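Local coordinates for mandelate racemase/muconate lactonizing enzyme/Enolase superfamily (PDB 2HZG), which belongs to the mandelate racemase/muconate lactonizing enzyme branch of the enolase superfamily and binds a sodium ion in its barrel domain, at residues A[305-317]-A[337-349]. Residues are numbered along the deposited sequence; the frame is centred on the assembly and turned at random.
Sequences TFTSHLALSASLQ and LALDITGDHIRPD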
loop_
_atom_site.group_PDB
_atom_site.type_symbol
_atom_site.label_atom_id
_atom_site.label_comp_id
_atom_site.label_asym_id
_atom_site.label_seq_id
_atom_site.Cartn_x
_atom_site.Cartn_y
_atom_site.Cartn_z
ATOM N N THR A 305 14.786 -7.953 9.405
ATOM C CA THR A 305 15.680 -8.379 8.328
ATOM C C THR A 305 15.618 -9.886 8.171
ATOM O O THR A 305 15.873 -10.599 9.125
ATOM C CB THR A 305 17.164 -8.034 8.619
ATOM O OG1 THR A 305 17.283 -6.638 8.890
ATOM C CG2 THR A 305 18.048 -8.400 7.415
ATOM N N PHE A 306 15.319 -10.359 6.965
ATOM C CA PHE A 306 15.342 -11.799 6.718
ATOM C C PHE A 306 16.249 -12.149 5.516
ATOM O O PHE A 306 16.237 -13.281 5.016
ATOM C CB PHE A 306 13.898 -12.337 6.515
ATOM C CG PHE A 306 13.716 -13.781 6.946
ATOM C CD1 PHE A 306 13.848 -14.148 8.294
ATOM C CD2 PHE A 306 13.397 -14.767 6.013
ATOM C CE1 PHE A 306 13.655 -15.457 8.696
ATOM C CE2 PHE A 306 13.228 -16.111 6.408
ATOM C CZ PHE A 306 13.367 -16.447 7.754
ATOM N N THR A 307 17.041 -11.181 5.061
ATOM C CA THR A 307 17.689 -11.310 3.757
ATOM C C THR A 307 19.215 -11.057 3.822
ATOM O O THR A 307 19.876 -11.576 4.736
ATOM C CB THR A 307 16.954 -10.436 2.692
ATOM O OG1 THR A 307 16.938 -9.075 3.141
ATOM C CG2 THR A 307 15.512 -10.912 2.528
ATOM N N SER A 308 19.773 -10.309 2.865
ATOM C CA SER A 308 21.236 -10.126 2.751
ATOM C C SER A 308 21.832 -9.274 3.889
ATOM O O SER A 308 21.121 -8.638 4.658
ATOM C CB SER A 308 21.593 -9.467 1.414
ATOM O OG SER A 308 21.256 -8.074 1.462
ATOM N N HIS A 309 23.155 -9.220 3.974
ATOM C CA HIS A 309 23.756 -8.296 4.937
ATOM C C HIS A 309 23.697 -6.847 4.480
ATOM O O HIS A 309 23.822 -5.965 5.299
ATOM C CB HIS A 309 25.181 -8.699 5.309
ATOM C CG HIS A 309 25.231 -9.836 6.277
ATOM N ND1 HIS A 309 26.211 -9.957 7.237
ATOM C CD2 HIS A 309 24.400 -10.893 6.453
ATOM C CE1 HIS A 309 25.991 -11.046 7.956
ATOM N NE2 HIS A 309 24.901 -11.633 7.498
ATOM N N LEU A 310 23.486 -6.600 3.191
ATOM C CA LEU A 310 23.222 -5.219 2.750
ATOM C C LEU A 310 21.914 -4.695 3.384
ATOM O O LEU A 310 21.872 -3.592 3.923
ATOM C CB LEU A 310 23.180 -5.115 1.224
ATOM C CG LEU A 310 22.915 -3.708 0.643
ATOM C CD1 LEU A 310 24.073 -2.734 0.986
ATOM C CD2 LEU A 310 22.649 -3.785 -0.873
ATOM N N ALA A 311 20.863 -5.512 3.307
ATOM C CA ALA A 311 19.578 -5.254 3.991
ATOM C C ALA A 311 19.765 -5.163 5.497
ATOM O O ALA A 311 19.199 -4.275 6.134
ATOM C CB ALA A 311 18.553 -6.348 3.634
ATOM N N LEU A 312 20.558 -6.082 6.063
ATOM C CA LEU A 312 20.842 -6.061 7.507
ATOM C C LEU A 312 21.487 -4.753 7.929
ATOM O O LEU A 312 21.035 -4.106 8.863
ATOM C CB LEU A 312 21.731 -7.240 7.943
ATOM C CG LEU A 312 22.122 -7.335 9.434
ATOM C CD1 LEU A 312 20.892 -7.336 10.404
ATOM C CD2 LEU A 312 22.995 -8.590 9.640
ATOM N N SER A 313 22.559 -4.375 7.231
ATOM C CA SER A 313 23.250 -3.145 7.530
ATOM C C SER A 313 22.263 -1.989 7.483
ATOM O O SER A 313 22.220 -1.183 8.406
ATOM C CB SER A 313 24.389 -2.909 6.531
ATOM O OG SER A 313 24.772 -1.549 6.625
ATOM N N ALA A 314 21.443 -1.932 6.427
ATOM C CA ALA A 314 20.524 -0.807 6.255
ATOM C C ALA A 314 19.527 -0.744 7.393
ATOM O O ALA A 314 19.267 0.323 7.929
ATOM C CB ALA A 314 19.809 -0.882 4.909
ATOM N N SER A 315 19.002 -1.904 7.794
ATOM C CA SER A 315 17.967 -1.926 8.824
ATOM C C SER A 315 18.523 -1.768 10.245
ATOM O O SER A 315 17.765 -1.521 11.166
ATOM C CB SER A 315 17.044 -3.137 8.672
ATOM O OG SER A 315 16.137 -2.974 7.543
ATOM N N LEU A 316 19.841 -1.891 10.406
ATOM C CA LEU A 316 20.501 -1.568 11.682
ATOM C C LEU A 316 20.757 -0.067 11.810
ATOM O O LEU A 316 20.736 0.470 12.918
ATOM C CB LEU A 316 21.818 -2.330 11.830
ATOM C CG LEU A 316 21.739 -3.856 11.969
ATOM C CD1 LEU A 316 23.126 -4.487 12.094
ATOM C CD2 LEU A 316 20.910 -4.186 13.177
ATOM N N GLN A 317 20.999 0.611 10.680
ATOM C CA GLN A 317 21.318 2.051 10.707
ATOM C C GLN A 317 20.354 2.880 11.579
ATOM O O GLN A 317 20.808 3.656 12.409
ATOM C CB GLN A 317 21.404 2.663 9.297
ATOM C CG GLN A 317 22.340 1.962 8.291
ATOM C CD GLN A 317 23.815 2.020 8.681
ATOM O OE1 GLN A 317 24.261 2.946 9.384
ATOM N NE2 GLN A 317 24.572 1.026 8.241
ATOM N N LEU A 337 21.487 -16.828 -2.300
ATOM C CA LEU A 337 21.432 -15.516 -2.947
ATOM C C LEU A 337 21.763 -14.425 -1.952
ATOM O O LEU A 337 22.637 -13.610 -2.212
ATOM C CB LEU A 337 20.060 -15.244 -3.605
ATOM C CG LEU A 337 19.784 -13.802 -4.078
ATOM C CD1 LEU A 337 20.852 -13.253 -5.035
ATOM C CD2 LEU A 337 18.380 -13.701 -4.709
ATOM N N ALA A 338 21.077 -14.426 -0.808
ATOM C CA ALA A 338 21.259 -13.388 0.214
ATOM C C ALA A 338 22.683 -13.335 0.762
ATOM O O ALA A 338 23.233 -12.238 0.967
ATOM C CB ALA A 338 20.253 -13.573 1.352
ATOM N N LEU A 339 23.259 -14.517 1.015
ATOM C CA LEU A 339 24.675 -14.662 1.399
ATOM C C LEU A 339 25.606 -14.052 0.341
ATOM O O LEU A 339 26.541 -13.323 0.683
ATOM C CB LEU A 339 25.042 -16.149 1.640
ATOM C CG LEU A 339 24.319 -16.902 2.778
ATOM C CD1 LEU A 339 24.715 -18.384 2.834
ATOM C CD2 LEU A 339 24.590 -16.247 4.141
ATOM N N ASP A 340 25.336 -14.327 -0.933
ATOM C CA ASP A 340 26.280 -13.978 -2.015
ATOM C C ASP A 340 26.218 -12.522 -2.420
ATOM O O ASP A 340 27.141 -12.020 -3.084
ATOM C CB ASP A 340 26.011 -14.823 -3.256
ATOM C CG ASP A 340 26.393 -16.291 -3.073
ATOM O OD1 ASP A 340 26.848 -16.670 -1.959
ATOM O OD2 ASP A 340 26.203 -17.058 -4.055
ATOM N N ILE A 341 25.141 -11.836 -2.018
ATOM C CA ILE A 341 24.900 -10.442 -2.454
ATOM C C ILE A 341 26.008 -9.483 -2.001
ATOM O O ILE A 341 26.371 -8.563 -2.726
ATOM C CB ILE A 341 23.475 -9.930 -2.031
ATOM C CG1 ILE A 341 22.425 -10.342 -3.090
ATOM C CG2 ILE A 341 23.463 -8.382 -1.820
ATOM C CD1 ILE A 341 20.911 -10.142 -2.614
ATOM N N THR A 342 26.517 -9.665 -0.790
ATOM C CA THR A 342 27.643 -8.850 -0.349
ATOM C C THR A 342 28.930 -9.681 -0.331
ATOM O O THR A 342 28.905 -10.894 -0.018
ATOM C CB THR A 342 27.415 -8.200 1.022
ATOM O OG1 THR A 342 27.154 -9.212 1.999
ATOM C CG2 THR A 342 26.251 -7.210 0.977
ATOM N N GLY A 343 30.043 -9.034 -0.685
ATOM C CA GLY A 343 31.347 -9.707 -0.724
ATOM C C GLY A 343 31.907 -9.880 0.672
ATOM O O GLY A 343 32.481 -10.919 0.999
ATOM N N ASP A 344 31.722 -8.857 1.501
ATOM C CA ASP A 344 31.972 -8.947 2.934
ATOM C C ASP A 344 30.647 -9.022 3.706
ATOM O O ASP A 344 29.560 -8.857 3.125
ATOM C CB ASP A 344 32.867 -7.798 3.431
ATOM C CG ASP A 344 32.437 -6.408 2.899
ATOM O OD1 ASP A 344 31.444 -6.299 2.128
ATOM O OD2 ASP A 344 33.132 -5.424 3.257
ATOM N N HIS A 345 30.739 -9.315 5.006
ATOM C CA HIS A 345 29.556 -9.549 5.825
ATOM C C HIS A 345 29.715 -8.886 7.171
ATOM O O HIS A 345 30.830 -8.521 7.556
ATOM C CB HIS A 345 29.312 -11.050 5.987
ATOM C CG HIS A 345 28.964 -11.735 4.702
ATOM N ND1 HIS A 345 29.916 -12.298 3.877
ATOM C CD2 HIS A 345 27.776 -11.900 4.075
ATOM C CE1 HIS A 345 29.323 -12.815 2.814
ATOM N NE2 HIS A 345 28.025 -12.577 2.903
ATOM N N ILE A 346 28.607 -8.724 7.885
ATOM C CA ILE A 346 28.656 -8.202 9.236
ATOM C C ILE A 346 29.039 -9.352 10.177
ATOM O O ILE A 346 28.326 -10.368 10.263
ATOM C CB ILE A 346 27.302 -7.561 9.682
ATOM C CG1 ILE A 346 26.937 -6.374 8.759
ATOM C CG2 ILE A 346 27.396 -7.146 11.167
ATOM C CD1 ILE A 346 25.573 -5.733 9.024
ATOM N N ARG A 347 30.135 -9.162 10.899
ATOM C CA ARG A 347 30.658 -10.200 11.782
ATOM C C ARG A 347 30.587 -9.784 13.252
ATOM O O ARG A 347 30.714 -8.600 13.573
ATOM C CB ARG A 347 32.097 -10.566 11.377
ATOM C CG ARG A 347 32.243 -10.992 9.912
ATOM C CD ARG A 347 31.819 -12.445 9.654
ATOM N NE ARG A 347 30.437 -12.671 9.200
ATOM C CZ ARG A 347 30.107 -13.594 8.287
ATOM N NH1 ARG A 347 31.066 -14.325 7.720
ATOM N NH2 ARG A 347 28.834 -13.793 7.923
ATOM N N PRO A 348 30.379 -10.760 14.154
ATOM C CA PRO A 348 30.272 -10.417 15.583
ATOM C C PRO A 348 31.624 -9.957 16.147
ATOM O O PRO A 348 32.672 -10.360 15.638
ATOM C CB PRO A 348 29.855 -11.738 16.230
ATOM C CG PRO A 348 30.396 -12.802 15.320
ATOM C CD PRO A 348 30.225 -12.216 13.929
ATOM N N ASP A 349 31.603 -9.101 17.159
ATOM C CA ASP A 349 32.828 -8.809 17.916
ATOM C C ASP A 349 33.079 -9.938 18.933
ATOM O O ASP A 349 32.381 -10.960 18.923
ATOM C CB ASP A 349 32.758 -7.419 18.585
ATOM C CG ASP A 349 31.618 -7.281 19.615
ATOM O OD1 ASP A 349 31.117 -8.290 20.146
ATOM O OD2 ASP A 349 31.214 -6.135 19.903
HETATM O O HOH W 1 24.870 -10.757 2.431
#
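At the N-terminal end of helix 309-316, which follows the seventh strand of the enolase-superfamily barrel (300-303), His-309 meets the irregular chain that leaves helix 336-340. The backbone N of Ile-346 donates to ND1 of His-309 at 2.8 Å, within 5° of the ring plane. With CG beside its own backbone N (chi1 -77°), the imidazole is carried toward the 345-346 backbone, its ND1 edge facing N of Ile-346. His-345 turns its edge to one face of that ring in a T-shaped stack, centroids 5.1 Å apart and planes at 85°, while CD2 of Leu-312 covers the opposite face. A bond from NE2 of His-345 to O of Leu-339, 2.8 Å long and on a lone pair in the carbonyl plane, helps to hold the rotation of the His-345 ring.

Strand 327-331, the eighth of the barrel, leads into helix 336-340, and the contact thus packs the parts that follow two neighbouring strands against each other; Tyr-330 of that strand also meets the His-309 ring. Where the helix 309-316 starts, Ser-308 is the N-cap: its OG accepts from N of Ala-311 and also bonds Glu-43 of the N-terminal domain. Its CB lies 3.3 Å from O of Ala-338 and is packed by CG2 of Ile-341. A water bridges the two segments, accepting from N of His-309 and donating to O of Ala-338 at 2.6 Å and to OG1 of Thr-342. This hydroxyl in turn donates to O of Asp-344, while the CG2 branch of Thr-342 rests on CB of Leu-310. Farther along helix 309-316, CD1 of Ile-346 enters between Leu-312, CB of Ser-313 and Leu-316, meeting CG of Leu-312 at 3.8 Å and CD1 of Leu-316 tip to tip at 4.1 Å.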